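PDB 3OBK: delta-aminolevulinic acid dehydratase from Toxoplasma gondii ME49, which catalyses the asymmetric condensation of two molecules of 5-aminolevulinic acid into porphobilinogen, an early step of tetrapyrrole biosynthesis, and works as an octamer. Local coordinates for residues Lys123-Ala136 against Leu172-Asp184. Sequence-based numbering, arbitrary orientation.
Sequences KEAFPDVLLLADVA and LARAGADMVCPSD. With PBG (3-[5-(aminomethyl)-4-(carboxymethyl)-1H-pyrrol-3-yl]propanoic acid), chain L.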
loop_
_atom_site.group_PDB
_atom_site.type_symbol
_atom_site.label_atom_id
_atom_site.label_comp_id
_atom_site.label_asym_id
_atom_site.label_seq_id
_atom_site.Cartn_x
_atom_site.Cartn_y
_atom_site.Cartn_z
ATOM N N LYS A 123 -17.868 -14.489 41.179
ATOM C CA LYS A 123 -19.185 -14.551 40.508
ATOM C C LYS A 123 -20.418 -14.546 41.446
ATOM O O LYS A 123 -21.426 -13.940 41.107
ATOM C CB LYS A 123 -19.247 -15.758 39.558
ATOM C CG LYS A 123 -18.442 -15.551 38.284
ATOM C CD LYS A 123 -19.190 -14.718 37.268
ATOM C CE LYS A 123 -18.256 -14.103 36.207
ATOM N NZ LYS A 123 -19.010 -13.360 35.153
ATOM N N GLU A 124 -20.350 -15.206 42.598
ATOM C CA GLU A 124 -21.473 -15.173 43.530
ATOM C C GLU A 124 -21.596 -13.772 44.128
ATOM O O GLU A 124 -22.708 -13.285 44.319
ATOM C CB GLU A 124 -21.372 -16.237 44.647
ATOM N N ALA A 125 -20.461 -13.122 44.393
ATOM C CA ALA A 125 -20.451 -11.804 45.019
ATOM C C ALA A 125 -20.675 -10.629 44.054
ATOM O O ALA A 125 -21.210 -9.612 44.459
ATOM C CB ALA A 125 -19.197 -11.616 45.805
ATOM N N PHE A 126 -20.295 -10.748 42.793
ATOM C CA PHE A 126 -20.542 -9.690 41.804
ATOM C C PHE A 126 -20.908 -10.370 40.491
ATOM O O PHE A 126 -20.052 -10.564 39.638
ATOM C CB PHE A 126 -19.283 -8.835 41.567
ATOM C CG PHE A 126 -18.558 -8.444 42.811
ATOM C CD1 PHE A 126 -19.056 -7.437 43.628
ATOM C CD2 PHE A 126 -17.388 -9.077 43.172
ATOM C CE1 PHE A 126 -18.411 -7.080 44.767
ATOM C CE2 PHE A 126 -16.739 -8.715 44.328
ATOM C CZ PHE A 126 -17.246 -7.705 45.118
ATOM N N PRO A 127 -22.178 -10.747 40.319
ATOM C CA PRO A 127 -22.569 -11.641 39.210
ATOM C C PRO A 127 -22.280 -11.165 37.792
ATOM O O PRO A 127 -22.180 -12.009 36.881
ATOM C CB PRO A 127 -24.070 -11.804 39.416
ATOM C CG PRO A 127 -24.248 -11.643 40.891
ATOM C CD PRO A 127 -23.273 -10.578 41.291
ATOM N N ASP A 128 -22.114 -9.858 37.609
ATOM C CA ASP A 128 -21.791 -9.293 36.304
ATOM C C ASP A 128 -20.296 -8.958 36.121
ATOM O O ASP A 128 -19.923 -8.307 35.133
ATOM C CB ASP A 128 -22.635 -8.040 36.075
ATOM C CG ASP A 128 -22.295 -6.904 37.037
ATOM O OD1 ASP A 128 -22.808 -5.800 36.829
ATOM O OD2 ASP A 128 -21.519 -7.106 38.001
ATOM N N VAL A 129 -19.444 -9.377 37.064
ATOM C CA VAL A 129 -18.005 -9.059 36.986
ATOM C C VAL A 129 -17.403 -9.730 35.755
ATOM O O VAL A 129 -17.811 -10.830 35.386
ATOM C CB VAL A 129 -17.221 -9.511 38.298
ATOM C CG1 VAL A 129 -17.145 -11.056 38.414
ATOM C CG2 VAL A 129 -15.806 -8.883 38.376
ATOM N N LEU A 130 -16.442 -9.074 35.116
ATOM C CA LEU A 130 -15.690 -9.715 34.020
ATOM C C LEU A 130 -14.384 -10.401 34.513
ATOM O O LEU A 130 -13.466 -9.739 34.969
ATOM C CB LEU A 130 -15.390 -8.683 32.940
ATOM C CG LEU A 130 -15.097 -9.244 31.557
ATOM C CD1 LEU A 130 -16.369 -9.875 31.000
ATOM C CD2 LEU A 130 -14.569 -8.145 30.636
ATOM N N LEU A 131 -14.319 -11.728 34.432
ATOM C CA LEU A 131 -13.150 -12.475 34.917
ATOM C C LEU A 131 -12.345 -13.117 33.800
ATOM O O LEU A 131 -12.882 -13.776 32.938
ATOM C CB LEU A 131 -13.571 -13.550 35.914
ATOM C CG LEU A 131 -14.425 -13.084 37.089
ATOM C CD1 LEU A 131 -14.722 -14.254 38.036
ATOM C CD2 LEU A 131 -13.766 -11.902 37.827
ATOM N N LEU A 132 -11.036 -12.902 33.834
ATOM C CA LEU A 132 -10.114 -13.442 32.843
ATOM C C LEU A 132 -9.123 -14.303 33.612
ATOM O O LEU A 132 -8.413 -13.799 34.463
ATOM C CB LEU A 132 -9.353 -12.302 32.144
ATOM C CG LEU A 132 -10.019 -11.312 31.176
ATOM C CD1 LEU A 132 -11.324 -10.730 31.776
ATOM C CD2 LEU A 132 -9.015 -10.161 30.792
ATOM N N ALA A 133 -9.089 -15.601 33.323
ATOM C CA ALA A 133 -8.230 -16.542 34.049
ATOM C C ALA A 133 -7.075 -16.921 33.141
ATOM O O ALA A 133 -7.279 -17.177 31.968
ATOM C CB ALA A 133 -9.006 -17.764 34.433
ATOM N N ASP A 134 -5.863 -16.964 33.673
ATOM C CA ASP A 134 -4.723 -17.360 32.884
ATOM C C ASP A 134 -4.817 -18.863 32.556
ATOM O O ASP A 134 -5.427 -19.632 33.311
ATOM C CB ASP A 134 -3.455 -17.048 33.666
ATOM C CG ASP A 134 -2.205 -17.238 32.855
ATOM O OD1 ASP A 134 -1.678 -16.227 32.301
ATOM O OD2 ASP A 134 -1.747 -18.407 32.777
ATOM N N VAL A 135 -4.248 -19.257 31.408
ATOM C CA VAL A 135 -4.066 -20.668 31.056
ATOM C C VAL A 135 -2.585 -20.891 30.782
ATOM O O VAL A 135 -1.978 -20.212 29.963
ATOM C CB VAL A 135 -4.935 -21.100 29.867
ATOM C CG1 VAL A 135 -4.575 -22.527 29.394
ATOM C CG2 VAL A 135 -6.422 -20.984 30.237
ATOM N N ALA A 136 -2.010 -21.837 31.503
ATOM C CA ALA A 136 -0.566 -22.042 31.554
ATOM C C ALA A 136 -0.280 -22.840 32.801
ATOM O O ALA A 136 -0.990 -22.726 33.814
ATOM C CB ALA A 136 0.211 -20.731 31.573
ATOM N N LEU A 172 -11.829 -23.859 33.994
ATOM C CA LEU A 172 -12.001 -22.429 34.290
ATOM C C LEU A 172 -13.271 -21.854 33.666
ATOM O O LEU A 172 -14.024 -21.112 34.311
ATOM C CB LEU A 172 -10.790 -21.674 33.777
ATOM C CG LEU A 172 -9.455 -21.984 34.470
ATOM C CD1 LEU A 172 -8.377 -21.152 33.797
ATOM C CD2 LEU A 172 -9.496 -21.714 35.979
ATOM N N ALA A 173 -13.515 -22.232 32.413
ATOM C CA ALA A 173 -14.751 -21.901 31.736
ATOM C C ALA A 173 -15.920 -22.422 32.565
ATOM O O ALA A 173 -16.854 -21.668 32.889
ATOM C CB ALA A 173 -14.782 -22.511 30.350
ATOM N N ARG A 174 -15.859 -23.702 32.936
ATOM C CA ARG A 174 -16.978 -24.292 33.677
ATOM C C ARG A 174 -17.187 -23.584 35.018
ATOM O O ARG A 174 -18.321 -23.480 35.470
ATOM C CB ARG A 174 -16.801 -25.804 33.903
ATOM C CG ARG A 174 -17.328 -26.691 32.804
ATOM C CD ARG A 174 -16.929 -28.122 33.108
ATOM N NE ARG A 174 -17.191 -29.084 32.029
ATOM C CZ ARG A 174 -16.592 -30.281 31.914
ATOM N NH1 ARG A 174 -15.660 -30.683 32.786
ATOM N NH2 ARG A 174 -16.907 -31.087 30.898
ATOM N N ALA A 175 -16.093 -23.113 35.633
ATOM C CA ALA A 175 -16.172 -22.418 36.937
ATOM C C ALA A 175 -16.858 -21.073 36.849
ATOM O O ALA A 175 -17.334 -20.565 37.851
ATOM C CB ALA A 175 -14.775 -22.257 37.585
ATOM N N GLY A 176 -16.902 -20.500 35.650
ATOM C CA GLY A 176 -17.514 -19.191 35.413
ATOM C C GLY A 176 -16.608 -18.173 34.724
ATOM O O GLY A 176 -17.050 -17.075 34.447
ATOM N N ALA A 177 -15.347 -18.501 34.449
ATOM C CA ALA A 177 -14.470 -17.569 33.754
ATOM C C ALA A 177 -15.077 -17.072 32.457
ATOM O O ALA A 177 -15.572 -17.866 31.660
ATOM C CB ALA A 177 -13.142 -18.227 33.467
ATOM N N ASP A 178 -15.021 -15.758 32.236
ATOM C CA ASP A 178 -15.599 -15.144 31.034
ATOM C C ASP A 178 -14.657 -15.276 29.853
ATOM O O ASP A 178 -15.101 -15.514 28.713
ATOM C CB ASP A 178 -15.894 -13.676 31.284
ATOM C CG ASP A 178 -16.957 -13.479 32.339
ATOM O OD1 ASP A 178 -18.150 -13.679 32.019
ATOM O OD2 ASP A 178 -16.603 -13.147 33.493
ATOM N N MET A 179 -13.362 -15.109 30.142
ATOM C CA MET A 179 -12.293 -15.275 29.185
ATOM C C MET A 179 -11.244 -16.221 29.750
ATOM O O MET A 179 -10.868 -16.103 30.906
ATOM C CB MET A 179 -11.569 -13.941 28.923
ATOM C CG MET A 179 -12.387 -12.722 28.488
ATOM S SD MET A 179 -11.373 -11.457 27.556
ATOM C CE MET A 179 -11.035 -12.420 26.072
ATOM N N VAL A 180 -10.723 -17.125 28.930
ATOM C CA VAL A 180 -9.466 -17.802 29.269
ATOM C C VAL A 180 -8.355 -17.108 28.475
ATOM O O VAL A 180 -8.549 -16.710 27.331
ATOM C CB VAL A 180 -9.534 -19.329 29.024
ATOM C CG1 VAL A 180 -10.673 -19.954 29.872
ATOM C CG2 VAL A 180 -9.742 -19.639 27.563
ATOM N N CYS A 181 -7.196 -16.959 29.107
ATOM C CA CYS A 181 -6.063 -16.210 28.559
ATOM C C CYS A 181 -4.806 -17.060 28.509
ATOM O O CYS A 181 -4.033 -17.067 29.467
ATOM C CB CYS A 181 -5.818 -14.987 29.430
ATOM S SG CYS A 181 -7.339 -14.043 29.712
ATOM N N PRO A 182 -4.601 -17.797 27.403
ATOM C CA PRO A 182 -3.463 -18.690 27.371
ATOM C C PRO A 182 -2.162 -17.950 27.185
ATOM O O PRO A 182 -1.925 -17.388 26.125
ATOM C CB PRO A 182 -3.750 -19.630 26.182
ATOM C CG PRO A 182 -5.115 -19.278 25.657
ATOM C CD PRO A 182 -5.559 -18.018 26.312
ATOM N N SER A 183 -1.305 -18.000 28.200
ATOM C CA SER A 183 -0.040 -17.269 28.208
ATOM C C SER A 183 1.156 -18.191 28.004
ATOM O O SER A 183 2.300 -17.801 28.259
ATOM C CB SER A 183 0.115 -16.553 29.532
ATOM O OG SER A 183 0.141 -17.495 30.586
ATOM N N ASP A 184 0.886 -19.380 27.476
ATOM C CA ASP A 184 1.834 -20.494 27.455
ATOM C C ASP A 184 2.844 -20.466 26.336
ATOM O O ASP A 184 3.929 -21.001 26.498
ATOM C CB ASP A 184 1.049 -21.791 27.287
ATOM C CG ASP A 184 0.061 -21.710 26.141
ATOM O OD1 ASP A 184 -0.945 -20.979 26.297
ATOM O OD2 ASP A 184 0.313 -22.343 25.087
HETATM C CHA PBG L . 2.607 -17.318 33.199
HETATM C C1A PBG L . 2.543 -15.833 33.344
HETATM C C2A PBG L . 3.617 -14.976 33.557
HETATM C C3A PBG L . 3.082 -13.703 33.621
HETATM C C4A PBG L . 1.728 -13.813 33.358
HETATM N NA PBG L . 1.420 -15.110 33.223
HETATM C C5A PBG L . 5.056 -15.323 33.857
HETATM C C6A PBG L . 5.839 -15.913 32.766
HETATM O O1A PBG L . 5.191 -16.418 31.811
HETATM O O2A PBG L . 7.086 -15.977 32.851
HETATM C C7A PBG L . 3.841 -12.468 33.917
HETATM C C8A PBG L . 3.050 -11.254 34.236
HETATM C C9A PBG L . 3.755 -10.105 34.825
HETATM O O3A PBG L . 3.084 -9.296 35.460
HETATM O O4A PBG L . 4.987 -10.051 34.963
HETATM N N1 PBG L . 2.257 -17.889 31.939
#
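Two neighbouring parallel strands of a TIM barrel, 130-135 and 179-182, pair here from Leu-132/Met-179 to Val-135/Pro-182; the axes of these short strand segments approach to 4.3 Å and are inclined by 31°. Leu-131 O takes two N-H groups, Met-179 N (3.1 Å) and Asp-178 N; the alternating bonds of parallel pairing continue with Ala-133 N to Met-179 O, Cys-181 N to Ala-133 O, Val-135 N to Cys-181 O and Ser-183 N to Val-135 O. Asp-178, just ahead of strand 179-182, bonds to Leu-131 through OD2, which meets Leu-131 N on its anti side, nearly straight (2.8 Å, 173°), and forms a salt bridge with Lys-123 NZ through the syn lone pair of OD2 (2.9 Å). That ammonium, brought round by a bend at chi2 (-80°), also donates to Val-129 O, linking the last turn of helix 114-125 to the residues that lead into both strands.

Side chains alternate between the two faces of the barrel wall. Leu-132 and Met-179 point inward side by side, Leu-132 CG lying 3.8 Å from Met-179 CB. Cys-181 SG packs against Leu-132 CB; Leu-208 of strand 206-213 touches all three. On the outer, helix-facing side, Leu-172 CD1 of helix 158-175 presses on Ala-133 CB (3.5 Å), while Val-135 CG2 meets Val-180 CB. At the C-terminal mouth, where TIM barrels carry their active sites, Ser-183 OG donates to the syn lone pair of Asp-134 OD1 (2.8 Å) and accepts from the aminomethyl N1 of porphobilinogen, whose pyrrole NA reaches the same OD1 in a weak bond.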